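Local structure of thioredoxin (Thermosipho africanus, 6MOS) at residues E31-D36 / P68-Q73; A43-I48 / I59-V64; P80-L85 / S101-T106. The protein probably acts as a thiol-disulfide oxidoreductase of the thioredoxin family, reducing disulfides in other proteins through a redox-active pair of cysteines. All coordinates share one frame; numbering follows the deposited sequence. Where two conformers were deposited one is given.

Contact 1. Residues E31-D36 / P68-Q73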
ATOM      1  N   GLU A  31       3.323   1.235  -1.292  1.00 22.48           N
ATOM      2  CA  GLU A  31       2.946   1.115  -2.694  1.00 18.46           C
ATOM      3  C   GLU A  31       1.470   0.746  -2.743  1.00 22.24           C
ATOM      4  O   GLU A  31       1.064  -0.249  -2.138  1.00 24.35           O
ATOM      5  CB  GLU A  31       3.809   0.078  -3.409  1.00 16.58           C
ATOM      6  CG  GLU A  31       5.235   0.653  -3.663  1.00 21.44           C
ATOM      7  CD  GLU A  31       6.170  -0.277  -4.421  1.00 26.76           C
ATOM      8  OE1 GLU A  31       5.835  -1.449  -4.593  1.00 28.45           O
ATOM      9  OE2 GLU A  31       7.283   0.170  -4.832  1.00 28.36           O
ATOM     10  N   TYR A  32       0.677   1.562  -3.437  1.00 17.61           N
ATOM     11  CA  TYR A  32      -0.775   1.409  -3.497  1.00 20.30           C
ATOM     12  C   TYR A  32      -1.142   1.105  -4.941  1.00 21.88           C
ATOM     13  O   TYR A  32      -0.970   1.961  -5.809  1.00 22.45           O
ATOM     14  CB  TYR A  32      -1.460   2.684  -3.020  1.00 21.73           C
ATOM     15  CG  TYR A  32      -2.964   2.594  -2.978  1.00 21.69           C
ATOM     16  CD1 TYR A  32      -3.592   1.889  -1.973  1.00 22.72           C
ATOM     17  CD2 TYR A  32      -3.746   3.231  -3.931  1.00 20.16           C
ATOM     18  CE1 TYR A  32      -4.969   1.794  -1.932  1.00 26.05           C
ATOM     19  CE2 TYR A  32      -5.136   3.144  -3.901  1.00 28.44           C
ATOM     20  CZ  TYR A  32      -5.735   2.422  -2.895  1.00 26.56           C
ATOM     21  OH  TYR A  32      -7.116   2.327  -2.835  1.00 31.46           O
ATOM     22  N   PHE A  33      -1.645  -0.099  -5.200  1.00 21.53           N
ATOM     23  CA  PHE A  33      -1.981  -0.536  -6.553  1.00 20.29           C
ATOM     24  C   PHE A  33      -3.476  -0.380  -6.777  1.00 25.49           C
ATOM     25  O   PHE A  33      -4.281  -0.858  -5.972  1.00 19.92           O
ATOM     26  CB  PHE A  33      -1.558  -1.985  -6.795  1.00 18.74           C
ATOM     27  CG  PHE A  33      -0.074  -2.217  -6.647  1.00 21.25           C
ATOM     28  CD1 PHE A  33       0.480  -2.478  -5.399  1.00 23.23           C
ATOM     29  CD2 PHE A  33       0.760  -2.178  -7.754  1.00 26.54           C
ATOM     30  CE1 PHE A  33       1.851  -2.695  -5.254  1.00 23.48           C
ATOM     31  CE2 PHE A  33       2.134  -2.391  -7.623  1.00 23.80           C
ATOM     32  CZ  PHE A  33       2.679  -2.647  -6.376  1.00 23.08           C
ATOM     33  N   LYS A  34      -3.846   0.291  -7.866  1.00 21.33           N
ATOM     34  CA  LYS A  34      -5.244   0.628  -8.092  1.00 27.36           C
ATOM     35  C   LYS A  34      -5.536   0.597  -9.585  1.00 22.86           C
ATOM     36  O   LYS A  34      -4.643   0.442 -10.418  1.00 21.90           O
ATOM     37  CB  LYS A  34      -5.582   2.005  -7.486  1.00 25.25           C
ATOM     38  CG  LYS A  34      -4.716   3.189  -7.995  1.00 27.72           C
ATOM     39  CD  LYS A  34      -5.286   3.793  -9.295  1.00 26.32           C
ATOM     40  CE  LYS A  34      -4.511   5.023  -9.750  1.00 30.89           C
ATOM     41  NZ  LYS A  34      -5.255   5.703 -10.857  1.00 28.01           N
ATOM     42  N   ASN A  35      -6.815   0.735  -9.918  1.00 22.93           N
ATOM     43  CA  ASN A  35      -7.183   1.212 -11.238  1.00 26.66           C
ATOM     44  C   ASN A  35      -8.358   2.161 -11.070  1.00 27.55           C
ATOM     45  O   ASN A  35      -8.939   2.279  -9.984  1.00 28.10           O
ATOM     46  CB  ASN A  35      -7.447   0.055 -12.207  1.00 23.93           C
ATOM     47  CG  ASN A  35      -8.713  -0.687 -11.911  1.00 24.76           C
ATOM     48  OD1 ASN A  35      -9.776  -0.098 -11.745  1.00 31.18           O
ATOM     49  ND2 ASN A  35      -8.605  -2.005 -11.862  1.00 26.99           N
ATOM     50  N   ASP A  36      -8.686   2.887 -12.129  1.00 24.88           N
ATOM     51  CA  ASP A  36      -9.659   3.950 -11.943  1.00 29.23           C
ATOM     52  C   ASP A  36     -11.093   3.456 -12.080  1.00 30.08           C
ATOM     53  O   ASP A  36     -12.023   4.257 -11.944  1.00 38.33           O
ATOM     54  CB  ASP A  36      -9.374   5.109 -12.902  1.00 34.94           C
ATOM     55  CG  ASP A  36      -8.270   6.026 -12.384  1.00 41.81           C
ATOM     56  OD1 ASP A  36      -7.995   6.008 -11.161  1.00 40.24           O
ATOM     57  OD2 ASP A  36      -7.675   6.769 -13.190  1.00 51.86           O
ATOM     58  N   PRO A  68       1.192  -1.426 -16.355  1.00 26.08           N
ATOM     59  CA  PRO A  68       1.072  -2.789 -15.806  1.00 24.94           C
ATOM     60  C   PRO A  68       2.391  -3.531 -15.610  1.00 26.81           C
ATOM     61  O   PRO A  68       2.378  -4.603 -14.987  1.00 23.46           O
ATOM     62  CB  PRO A  68       0.209  -3.501 -16.858  1.00 28.23           C
ATOM     63  CG  PRO A  68       0.591  -2.818 -18.133  1.00 40.45           C
ATOM     64  CD  PRO A  68       0.830  -1.366 -17.781  1.00 29.16           C
ATOM     65  N   SER A  69       3.516  -3.003 -16.105  1.00 26.97           N
ATOM     66  CA  SER A  69       4.787  -3.728 -16.063  0.58 27.65           C
ATOM     67  C   SER A  69       5.209  -4.049 -14.626  1.00 27.52           C
ATOM     68  O   SER A  69       5.383  -5.216 -14.261  1.00 28.12           O
ATOM     69  CB  SER A  69       5.885  -2.915 -16.759  0.58 29.83           C
ATOM     70  OG  SER A  69       5.679  -2.855 -18.156  0.58 36.64           O
ATOM     71  N   TYR A  70       5.416  -3.014 -13.815  1.00 22.18           N
ATOM     72  CA  TYR A  70       5.875  -3.256 -12.445  1.00 22.15           C
ATOM     73  C   TYR A  70       4.868  -4.071 -11.628  1.00 22.42           C
ATOM     74  O   TYR A  70       5.298  -5.029 -10.960  1.00 25.32           O
ATOM     75  CB  TYR A  70       6.229  -1.926 -11.755  1.00 24.12           C
ATOM     76  CG  TYR A  70       6.586  -2.092 -10.290  1.00 25.14           C
ATOM     77  CD1 TYR A  70       7.789  -2.682  -9.905  1.00 23.58           C
ATOM     78  CD2 TYR A  70       5.717  -1.669  -9.289  1.00 27.20           C
ATOM     79  CE1 TYR A  70       8.113  -2.844  -8.554  1.00 28.76           C
ATOM     80  CE2 TYR A  70       6.030  -1.829  -7.937  1.00 24.73           C
ATOM     81  CZ  TYR A  70       7.227  -2.417  -7.576  1.00 29.58           C
ATOM     82  OH  TYR A  70       7.531  -2.578  -6.231  1.00 31.52           O
ATOM     83  N   PRO A  71       3.558  -3.796 -11.660  1.00 25.68           N
ATOM     84  CA  PRO A  71       2.619  -4.694 -10.955  1.00 24.14           C
ATOM     85  C   PRO A  71       2.741  -6.142 -11.389  1.00 23.52           C
ATOM     86  O   PRO A  71       2.655  -7.049 -10.552  1.00 25.84           O
ATOM     87  CB  PRO A  71       1.244  -4.109 -11.309  1.00 27.13           C
ATOM     88  CG  PRO A  71       1.510  -2.681 -11.595  1.00 24.95           C
ATOM     89  CD  PRO A  71       2.865  -2.630 -12.233  1.00 26.09           C
ATOM     90  N   ALA A  72       2.964  -6.387 -12.683  1.00 25.58           N
ATOM     91  CA  ALA A  72       3.073  -7.765 -13.149  1.00 30.13           C
ATOM     92  C   ALA A  72       4.341  -8.419 -12.614  1.00 30.57           C
ATOM     93  O   ALA A  72       4.329  -9.595 -12.234  1.00 32.91           O
ATOM     94  CB  ALA A  72       3.032  -7.800 -14.678  1.00 28.47           C
ATOM     95  N   GLN A  73       5.437  -7.661 -12.553  0.73 20.52           N
ATOM     96  CA  GLN A  73       6.670  -8.157 -11.951  0.73 27.90           C
ATOM     97  C   GLN A  73       6.484  -8.473 -10.472  0.73 24.47           C
ATOM     98  O   GLN A  73       6.999  -9.484  -9.980  0.73 27.11           O
ATOM     99  CB  GLN A  73       7.790  -7.132 -12.134  0.73 29.27           C
ATOM    100  CG  GLN A  73       9.076  -7.446 -11.371  0.73 39.51           C
ATOM    101  CD  GLN A  73      10.026  -6.251 -11.311  0.73 51.94           C
ATOM    102  OE1 GLN A  73      10.304  -5.616 -12.330  0.73 42.44           O
ATOM    103  NE2 GLN A  73      10.524  -5.941 -10.109  0.73 41.74           N
TER

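Contact 2. Residues A43-I48 / I59-V64. With TAM (tris(hydroxyethyl)aminomethane), chain B.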
ATOM      1  N   ALA A  43     -12.235   5.014  -2.785  1.00 24.90           N
ATOM      2  CA  ALA A  43     -12.588   5.355  -1.411  1.00 28.38           C
ATOM      3  C   ALA A  43     -11.396   5.203  -0.476  1.00 29.61           C
ATOM      4  O   ALA A  43     -11.253   5.964   0.491  1.00 31.97           O
ATOM      5  CB  ALA A  43     -13.754   4.478  -0.930  1.00 30.34           C
ATOM      6  N   MET A  44     -10.535   4.221  -0.735  1.00 26.66           N
ATOM      7  CA  MET A  44      -9.421   3.966   0.174  1.00 26.22           C
ATOM      8  C   MET A  44      -8.243   4.891  -0.092  1.00 28.32           C
ATOM      9  O   MET A  44      -7.452   5.149   0.827  1.00 27.22           O
ATOM     10  CB  MET A  44      -8.988   2.499   0.053  1.00 28.30           C
ATOM     11  CG  MET A  44      -7.952   2.036   1.061  1.00 29.02           C
ATOM     12  SD  MET A  44      -7.431   0.334   0.765  1.00 29.91           S
ATOM     13  CE  MET A  44      -8.945  -0.560   1.145  1.00 28.28           C
ATOM     14  N   LEU A  45      -8.132   5.408  -1.320  1.00 25.69           N
ATOM     15  CA  LEU A  45      -6.969   6.203  -1.713  1.00 27.73           C
ATOM     16  C   LEU A  45      -6.727   7.407  -0.807  1.00 30.90           C
ATOM     17  O   LEU A  45      -5.583   7.594  -0.367  1.00 34.17           O
ATOM     18  CB  LEU A  45      -7.120   6.627  -3.175  1.00 24.75           C
ATOM     19  CG  LEU A  45      -5.987   7.525  -3.682  1.00 29.10           C
ATOM     20  CD1 LEU A  45      -4.670   6.796  -3.540  1.00 29.82           C
ATOM     21  CD2 LEU A  45      -6.244   7.919  -5.115  1.00 34.98           C
ATOM     22  N   PRO A  46      -7.715   8.254  -0.502  1.00 31.60           N
ATOM     23  CA  PRO A  46      -7.413   9.380   0.397  1.00 34.68           C
ATOM     24  C   PRO A  46      -7.042   8.939   1.801  1.00 33.79           C
ATOM     25  O   PRO A  46      -6.227   9.604   2.455  1.00 37.29           O
ATOM     26  CB  PRO A  46      -8.705  10.209   0.373  1.00 38.66           C
ATOM     27  CG  PRO A  46      -9.753   9.268  -0.046  1.00 32.00           C
ATOM     28  CD  PRO A  46      -9.106   8.311  -0.986  1.00 31.50           C
ATOM     29  N   LYS A  47      -7.600   7.828   2.281  1.00 33.23           N
ATOM     30  CA  LYS A  47      -7.205   7.315   3.585  1.00 28.63           C
ATOM     31  C   LYS A  47      -5.746   6.891   3.574  1.00 31.77           C
ATOM     32  O   LYS A  47      -4.976   7.256   4.469  1.00 32.45           O
ATOM     33  CB  LYS A  47      -8.090   6.137   3.982  1.00 29.76           C
ATOM     34  CG  LYS A  47      -9.593   6.380   3.890  1.00 34.32           C
ATOM     35  CD  LYS A  47     -10.347   5.112   4.285  1.00 39.51           C
ATOM     36  CE  LYS A  47     -11.861   5.246   4.131  1.00 39.78           C
ATOM     37  NZ  LYS A  47     -12.456   6.088   5.206  1.00 54.28           N
ATOM     38  N   ILE A  48      -5.349   6.103   2.570  1.00 30.46           N
ATOM     39  CA  ILE A  48      -3.981   5.598   2.556  1.00 33.59           C
ATOM     40  C   ILE A  48      -3.002   6.747   2.369  1.00 35.15           C
ATOM     41  O   ILE A  48      -1.911   6.739   2.947  1.00 30.39           O
ATOM     42  CB  ILE A  48      -3.814   4.495   1.488  1.00 28.41           C
ATOM     43  CG1 ILE A  48      -2.472   3.775   1.661  1.00 30.30           C
ATOM     44  CG2 ILE A  48      -3.933   5.034   0.074  1.00 31.97           C
ATOM     45  CD1 ILE A  48      -2.406   2.916   2.919  1.00 37.86           C
ATOM     46  N   ILE A  59       4.739   7.427  -0.506  1.00 26.42           N
ATOM     47  CA  ILE A  59       3.698   6.567  -1.051  1.00 19.80           C
ATOM     48  C   ILE A  59       3.701   6.700  -2.561  1.00 28.58           C
ATOM     49  O   ILE A  59       3.711   7.815  -3.096  1.00 33.78           O
ATOM     50  CB  ILE A  59       2.300   6.886  -0.484  1.00 32.20           C
ATOM     51  CG1 ILE A  59       1.270   5.948  -1.112  1.00 31.94           C
ATOM     52  CG2 ILE A  59       1.916   8.343  -0.730  1.00 32.50           C
ATOM     53  CD1 ILE A  59      -0.073   5.970  -0.413  1.00 35.71           C
ATOM     54  N   GLU A  60       3.709   5.573  -3.252  1.00 22.86           N
ATOM     55  CA  GLU A  60       3.632   5.567  -4.701  1.00 17.33           C
ATOM     56  C   GLU A  60       2.291   4.965  -5.095  1.00 23.46           C
ATOM     57  O   GLU A  60       1.961   3.858  -4.660  1.00 22.43           O
ATOM     58  CB  GLU A  60       4.781   4.773  -5.303  1.00 21.45           C
ATOM     59  CG  GLU A  60       4.739   4.784  -6.815  1.00 25.33           C
ATOM     60  CD  GLU A  60       5.915   4.070  -7.452  1.00 32.45           C
ATOM     61  OE1 GLU A  60       6.749   3.493  -6.714  1.00 24.43           O
ATOM     62  OE2 GLU A  60       5.985   4.080  -8.706  1.00 29.68           O
ATOM     63  N   VAL A  61       1.510   5.702  -5.877  1.00 20.19           N
ATOM     64  CA  VAL A  61       0.212   5.220  -6.344  1.00 16.94           C
ATOM     65  C   VAL A  61       0.417   4.687  -7.754  1.00 24.38           C
ATOM     66  O   VAL A  61       0.923   5.400  -8.631  1.00 23.86           O
ATOM     67  CB  VAL A  61      -0.855   6.324  -6.298  1.00 19.71           C
ATOM     68  CG1 VAL A  61      -2.209   5.766  -6.734  1.00 24.85           C
ATOM     69  CG2 VAL A  61      -0.960   6.886  -4.891  1.00 21.98           C
ATOM     70  N   ILE A  62       0.080   3.418  -7.966  1.00 18.05           N
ATOM     71  CA  ILE A  62       0.440   2.698  -9.178  1.00 20.03           C
ATOM     72  C   ILE A  62      -0.851   2.240  -9.835  1.00 25.49           C
ATOM     73  O   ILE A  62      -1.652   1.537  -9.207  1.00 24.04           O
ATOM     74  CB  ILE A  62       1.357   1.505  -8.874  1.00 24.42           C
ATOM     75  CG1 ILE A  62       2.639   2.003  -8.208  1.00 23.04           C
ATOM     76  CG2 ILE A  62       1.654   0.701 -10.148  1.00 27.54           C
ATOM     77  CD1 ILE A  62       3.457   0.922  -7.559  1.00 26.29           C
ATOM     78  N   ASP A  63      -1.059   2.649 -11.087  1.00 24.28           N
ATOM     79  CA  ASP A  63      -2.246   2.255 -11.834  1.00 28.09           C
ATOM     80  C   ASP A  63      -1.909   1.004 -12.636  1.00 26.13           C
ATOM     81  O   ASP A  63      -1.107   1.056 -13.575  1.00 26.63           O
ATOM     82  CB  ASP A  63      -2.733   3.381 -12.740  1.00 28.17           C
ATOM     83  CG  ASP A  63      -4.129   3.107 -13.273  1.00 28.99           C
ATOM     84  OD1 ASP A  63      -4.251   2.199 -14.118  1.00 24.93           O
ATOM     85  OD2 ASP A  63      -5.085   3.777 -12.830  1.00 32.50           O
ATOM     86  N   VAL A  64      -2.548  -0.117 -12.283  1.00 25.31           N
ATOM     87  CA  VAL A  64      -2.168  -1.404 -12.860  1.00 23.82           C
ATOM     88  C   VAL A  64      -2.604  -1.523 -14.311  1.00 27.05           C
ATOM     89  O   VAL A  64      -2.094  -2.384 -15.037  1.00 26.37           O
ATOM     90  CB  VAL A  64      -2.728  -2.565 -12.016  1.00 26.79           C
ATOM     91  CG1 VAL A  64      -2.226  -2.436 -10.587  1.00 24.27           C
ATOM     92  CG2 VAL A  64      -4.270  -2.621 -12.070  1.00 26.41           C
TER
HETATM   93  C   TAM B 201       5.443   9.701  -6.516  1.00 39.77           C
HETATM   94  C1  TAM B 201       4.545   9.154  -7.640  1.00 30.83           C
HETATM   95  C2  TAM B 201       4.807   9.554  -5.144  1.00 29.63           C
HETATM   96  C3  TAM B 201       6.795   8.966  -6.617  1.00 31.42           C
HETATM   97  C4  TAM B 201       3.049   9.228  -7.363  1.00 45.67           C
HETATM   98  C5  TAM B 201       4.462  10.910  -4.523  1.00 38.59           C
HETATM   99  C6  TAM B 201       7.375   8.404  -5.320  1.00 26.13           C
HETATM  100  N   TAM B 201       5.662  11.124  -6.753  1.00 37.38           N
HETATM  101  O4  TAM B 201       2.600   7.920  -7.157  1.00 25.82           O
HETATM  102  O5  TAM B 201       3.708  10.737  -3.350  1.00 45.22           O
HETATM  103  O6  TAM B 201       8.121   9.367  -4.595  1.00 36.32           O

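Contact 3. Residues P80-L85 / S101-T106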
ATOM      1  N   PRO A  80      -7.892  -3.130  -4.534  1.00 21.40           N
ATOM      2  CA  PRO A  80      -6.614  -2.514  -4.140  1.00 22.62           C
ATOM      3  C   PRO A  80      -5.615  -3.542  -3.615  1.00 24.73           C
ATOM      4  O   PRO A  80      -6.022  -4.567  -3.056  1.00 23.76           O
ATOM      5  CB  PRO A  80      -7.032  -1.527  -3.053  1.00 26.68           C
ATOM      6  CG  PRO A  80      -8.257  -2.149  -2.441  1.00 24.51           C
ATOM      7  CD  PRO A  80      -8.988  -2.798  -3.604  1.00 23.08           C
ATOM      8  N   THR A  81      -4.320  -3.306  -3.834  1.00 23.61           N
ATOM      9  CA  THR A  81      -3.279  -4.041  -3.134  1.00 17.52           C
ATOM     10  C   THR A  81      -2.379  -3.012  -2.469  1.00 19.82           C
ATOM     11  O   THR A  81      -2.072  -1.979  -3.066  1.00 20.09           O
ATOM     12  CB  THR A  81      -2.460  -4.964  -4.068  1.00 18.92           C
ATOM     13  OG1 THR A  81      -3.263  -6.061  -4.535  1.00 23.46           O
ATOM     14  CG2 THR A  81      -1.224  -5.517  -3.359  1.00 25.38           C
ATOM     15  N   VAL A  82      -2.003  -3.271  -1.220  1.00 22.41           N
ATOM     16  CA  VAL A  82      -1.127  -2.385  -0.461  1.00 20.06           C
ATOM     17  C   VAL A  82       0.122  -3.168  -0.098  1.00 23.71           C
ATOM     18  O   VAL A  82       0.031  -4.269   0.450  1.00 24.83           O
ATOM     19  CB  VAL A  82      -1.814  -1.834   0.804  1.00 25.11           C
ATOM     20  CG1 VAL A  82      -0.830  -0.999   1.602  1.00 24.44           C
ATOM     21  CG2 VAL A  82      -3.011  -0.988   0.429  1.00 23.26           C
ATOM     22  N   ILE A  83       1.293  -2.612  -0.413  1.00 22.26           N
ATOM     23  CA  ILE A  83       2.552  -3.236  -0.033  1.00 19.26           C
ATOM     24  C   ILE A  83       3.309  -2.227   0.815  1.00 22.64           C
ATOM     25  O   ILE A  83       3.485  -1.079   0.402  1.00 20.04           O
ATOM     26  CB  ILE A  83       3.378  -3.667  -1.258  1.00 21.28           C
ATOM     27  CG1 ILE A  83       2.591  -4.664  -2.120  1.00 24.93           C
ATOM     28  CG2 ILE A  83       4.682  -4.326  -0.826  1.00 22.55           C
ATOM     29  CD1 ILE A  83       3.405  -5.244  -3.255  1.00 24.64           C
ATOM     30  N   ILE A  84       3.697  -2.630   2.023  1.00 22.77           N
ATOM     31  CA  ILE A  84       4.561  -1.818   2.872  1.00 22.38           C
ATOM     32  C   ILE A  84       5.990  -2.319   2.705  1.00 23.79           C
ATOM     33  O   ILE A  84       6.242  -3.529   2.762  1.00 24.66           O
ATOM     34  CB  ILE A  84       4.106  -1.874   4.341  1.00 31.19           C
ATOM     35  CG1 ILE A  84       2.623  -1.484   4.440  1.00 25.55           C
ATOM     36  CG2 ILE A  84       4.958  -0.949   5.187  1.00 28.98           C
ATOM     37  CD1 ILE A  84       2.023  -1.667   5.821  1.00 36.61           C
ATOM     38  N   LEU A  85       6.924  -1.403   2.464  1.00 26.63           N
ATOM     39  CA  LEU A  85       8.306  -1.790   2.233  1.00 26.98           C
ATOM     40  C   LEU A  85       9.238  -0.968   3.107  1.00 27.35           C
ATOM     41  O   LEU A  85       8.909   0.143   3.534  1.00 26.98           O
ATOM     42  CB  LEU A  85       8.720  -1.622   0.761  1.00 26.46           C
ATOM     43  CG  LEU A  85       7.917  -2.395  -0.284  1.00 24.85           C
ATOM     44  CD1 LEU A  85       6.865  -1.492  -0.911  1.00 29.18           C
ATOM     45  CD2 LEU A  85       8.815  -3.002  -1.341  1.00 39.44           C
ATOM     46  N   SER A 101      -7.633  -0.369   8.666  1.00 33.75           N
ATOM     47  CA  SER A 101      -7.066  -0.410  10.014  1.00 32.57           C
ATOM     48  C   SER A 101      -5.910  -1.403  10.120  1.00 32.97           C
ATOM     49  O   SER A 101      -4.957  -1.160  10.875  1.00 33.33           O
ATOM     50  CB  SER A 101      -8.155  -0.749  11.032  1.00 36.32           C
ATOM     51  OG  SER A 101      -8.760  -1.987  10.725  1.00 39.34           O
ATOM     52  N   GLU A 102      -5.969  -2.516   9.379  0.79 26.21           N
ATOM     53  CA  GLU A 102      -4.860  -3.469   9.377  0.79 28.60           C
ATOM     54  C   GLU A 102      -3.582  -2.823   8.870  0.79 27.85           C
ATOM     55  O   GLU A 102      -2.495  -3.102   9.386  0.79 22.55           O
ATOM     56  CB  GLU A 102      -5.180  -4.684   8.513  0.79 27.57           C
ATOM     57  CG  GLU A 102      -6.455  -5.412   8.863  0.79 30.15           C
ATOM     58  CD  GLU A 102      -6.712  -6.552   7.908  0.79 41.01           C
ATOM     59  OE1 GLU A 102      -5.731  -7.180   7.454  0.79 49.54           O
ATOM     60  OE2 GLU A 102      -7.888  -6.810   7.590  0.79 41.76           O
ATOM     61  N   VAL A 103      -3.692  -1.969   7.848  1.00 29.18           N
ATOM     62  CA  VAL A 103      -2.518  -1.289   7.311  1.00 24.38           C
ATOM     63  C   VAL A 103      -1.904  -0.374   8.360  1.00 26.07           C
ATOM     64  O   VAL A 103      -0.687  -0.382   8.582  1.00 27.67           O
ATOM     65  CB  VAL A 103      -2.886  -0.509   6.036  1.00 29.16           C
ATOM     66  CG1 VAL A 103      -1.653   0.209   5.476  1.00 24.27           C
ATOM     67  CG2 VAL A 103      -3.479  -1.461   5.007  1.00 28.54           C
ATOM     68  N   ILE A 104      -2.736   0.434   9.020  1.00 29.72           N
ATOM     69  CA  ILE A 104      -2.222   1.315  10.065  1.00 30.07           C
ATOM     70  C   ILE A 104      -1.565   0.500  11.166  1.00 27.84           C
ATOM     71  O   ILE A 104      -0.482   0.850  11.662  1.00 30.21           O
ATOM     72  CB  ILE A 104      -3.345   2.210  10.621  1.00 35.15           C
ATOM     73  CG1 ILE A 104      -3.853   3.155   9.533  1.00 32.42           C
ATOM     74  CG2 ILE A 104      -2.833   3.010  11.820  1.00 34.97           C
ATOM     75  CD1 ILE A 104      -5.139   3.870   9.894  1.00 35.81           C
ATOM     76  N   ASN A 105      -2.205  -0.604  11.563  1.00 29.78           N
ATOM     77  CA  ASN A 105      -1.672  -1.413  12.651  1.00 32.81           C
ATOM     78  C   ASN A 105      -0.305  -1.985  12.298  1.00 37.53           C
ATOM     79  O   ASN A 105       0.593  -2.027  13.146  1.00 30.19           O
ATOM     80  CB  ASN A 105      -2.654  -2.527  12.996  1.00 42.94           C
ATOM     81  CG  ASN A 105      -2.547  -2.954  14.432  1.00 57.86           C
ATOM     82  OD1 ASN A 105      -2.112  -4.071  14.726  1.00 56.87           O
ATOM     83  ND2 ASN A 105      -2.928  -2.062  15.345  1.00 58.76           N
ATOM     84  N   THR A 106      -0.123  -2.425  11.048  1.00 28.17           N
ATOM     85  CA  THR A 106       1.165  -2.979  10.643  1.00 29.47           C
ATOM     86  C   THR A 106       2.239  -1.901  10.631  1.00 27.17           C
ATOM     87  O   THR A 106       3.372  -2.140  11.073  1.00 28.61           O
ATOM     88  CB  THR A 106       1.053  -3.644   9.267  1.00 31.97           C
ATOM     89  OG1 THR A 106       0.165  -4.766   9.346  1.00 35.21           O
ATOM     90  CG2 THR A 106       2.411  -4.121   8.778  1.00 32.23           C
TER

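Contact 1. Residues E31-D36 / P68-Q73
The carboxylate of E31 receives the phenol of Y70: OH of Y70 donates to OE1 of E31 over 2.6 Å, using the syn lone pair of that oxygen. This bond joins two layers of the thioredoxin fold, tying the inner strand 29-34 of the sheet to the short helix 69-73 packed against one of its faces. OE1 lies in the plane of the Y70 ring, at its edge, whereas the carboxylate itself is turned almost perpendicular to the ring, the planes being 88° apart. K29 forms a salt bridge with the other oxygen, OE2, so the buried acid has a partner on each oxygen and its negative charge is probably well compensated. The Y70 ring is carried out to E31 because its CG stands anti to the backbone N (chi1 175°).

Apolar contact follows two residues further along the strand. The F33 ring offers its edge to both helix residues: CZ of F33 lies 3.8 Å from CE2 of Y70, the two side chains crossing at about a right angle. I62 of the adjacent strand touches F33, Y70 and P71, so the helix rests on two strands at once. Within the helix, P71 presents its ring to F33, where CG of P71 comes 3.9 Å from CD2 of F33.

Contact 2. Residues A43-I48 / I59-V64
L45 and I48, one helical turn apart, meet V61 and I59 where helix 39-55 packs on strand 58-63. They join the last two elements of a beta-alpha-beta crossover whose first strand is 29-34, the unit that in this thioredoxin fold also carries the disulfide of C38 and C41 near the start of the helix.

Between the two segments the interaction is wholly apolar. CD1 of L45 reaches CG2 of V61 at 3.9 Å; CG of the leucine stands anti to the backbone N (chi1 177°), which lets the end of the side chain close on V61 although its first bond leaves the helix alongside the strand. Further along, CD1 of I59 ends against I48, 3.9 Å from CG1 and 4.0 Å from CG2 of that residue, and thus meets both branches. Each pair meets at a slant, and each touches at few atoms, which makes for a modest interface. Y32 of the neighbouring strand touches both L45 and I48 and extends the apolar layer, while I48 also reaches I100 and V103 of the last helix.

The polar contacts belong to the strand. Strand 58-63 is outermost in the sheet of this chain: the backbones of E60 and I62 pair with strand 29-34, while those of I59 and V61 meet a bound tris(hydroxyethyl)aminomethane. Its hydroxyl O5 donates to O of I59 at 2.9 Å. A second hydroxyl, O4, accepts from N of V61 over 2.8 Å, with an N-H...O angle of 159°. The same O4 also donates weakly to O of V61, at 3.4 Å, and so engages both backbone polar atoms of one residue.

Contact 3. Residues P80-L85 / S101-T106
Strand 81-85 and helix 101-106 run in nearly the same direction, their axes 4° apart and 10.3 Å from each other at closest approach, with the CA atoms of V82 and V103 the nearest pair, 8.0 Å apart. Aliphatic branches meet there. CG1 of V103 touches two strand residues, 4.1 Å from CG1 of V82 and equally far from CD1 of I84. The isoleucine reaches this far because CD1 stands anti to CA (chi2 173°), which puts the methyl against the helix, where it also meets CG2 of T106 at 3.9 Å.

In the thioredoxin fold this is the last helix, 100-115, packed on the same face of the sheet as helix 39-55; I48 of that helix touches V103. At the start of the strand P80 follows a cis peptide bond and touches C38 and C41, as the cis-proline of thioredoxins does beside its cysteine pair.

T106 divides its two branches between different tasks: the methyl faces I84, while OG1 turns back to O of E102 one turn earlier, at 3.1 Å. Replacing T106 with an alanine would probably open a gap beside CD1 of I84 and leave O of E102 with one donor fewer. That carbonyl oxygen takes N and OG1 of T106 from opposite faces of its plane, the hydroxyl standing 30° out of it.

How the contacts relate
All three contacts build on one mixed sheet, in the strand order 58-63, 29-34, 81-86, 89-95. Contact 1 lies on one face, under helix 69-73; contacts 2 and 3 occupy the other, where helices 39-55 and 100-115 meet. The centres of contacts 1 and 2 are about 10 Å apart, those of contacts 2 and 3 about 11 Å, and those of contacts 1 and 3 about 15 Å. Along the chain, contact 2 forms wholly between the two segments of contact 1, and contact 3 follows both. Strand 29-34 lies inside the sheet, paired with 58-63 and 81-86; with helices on either side, the sheet that carries the cysteine-bearing helix is packed on both faces.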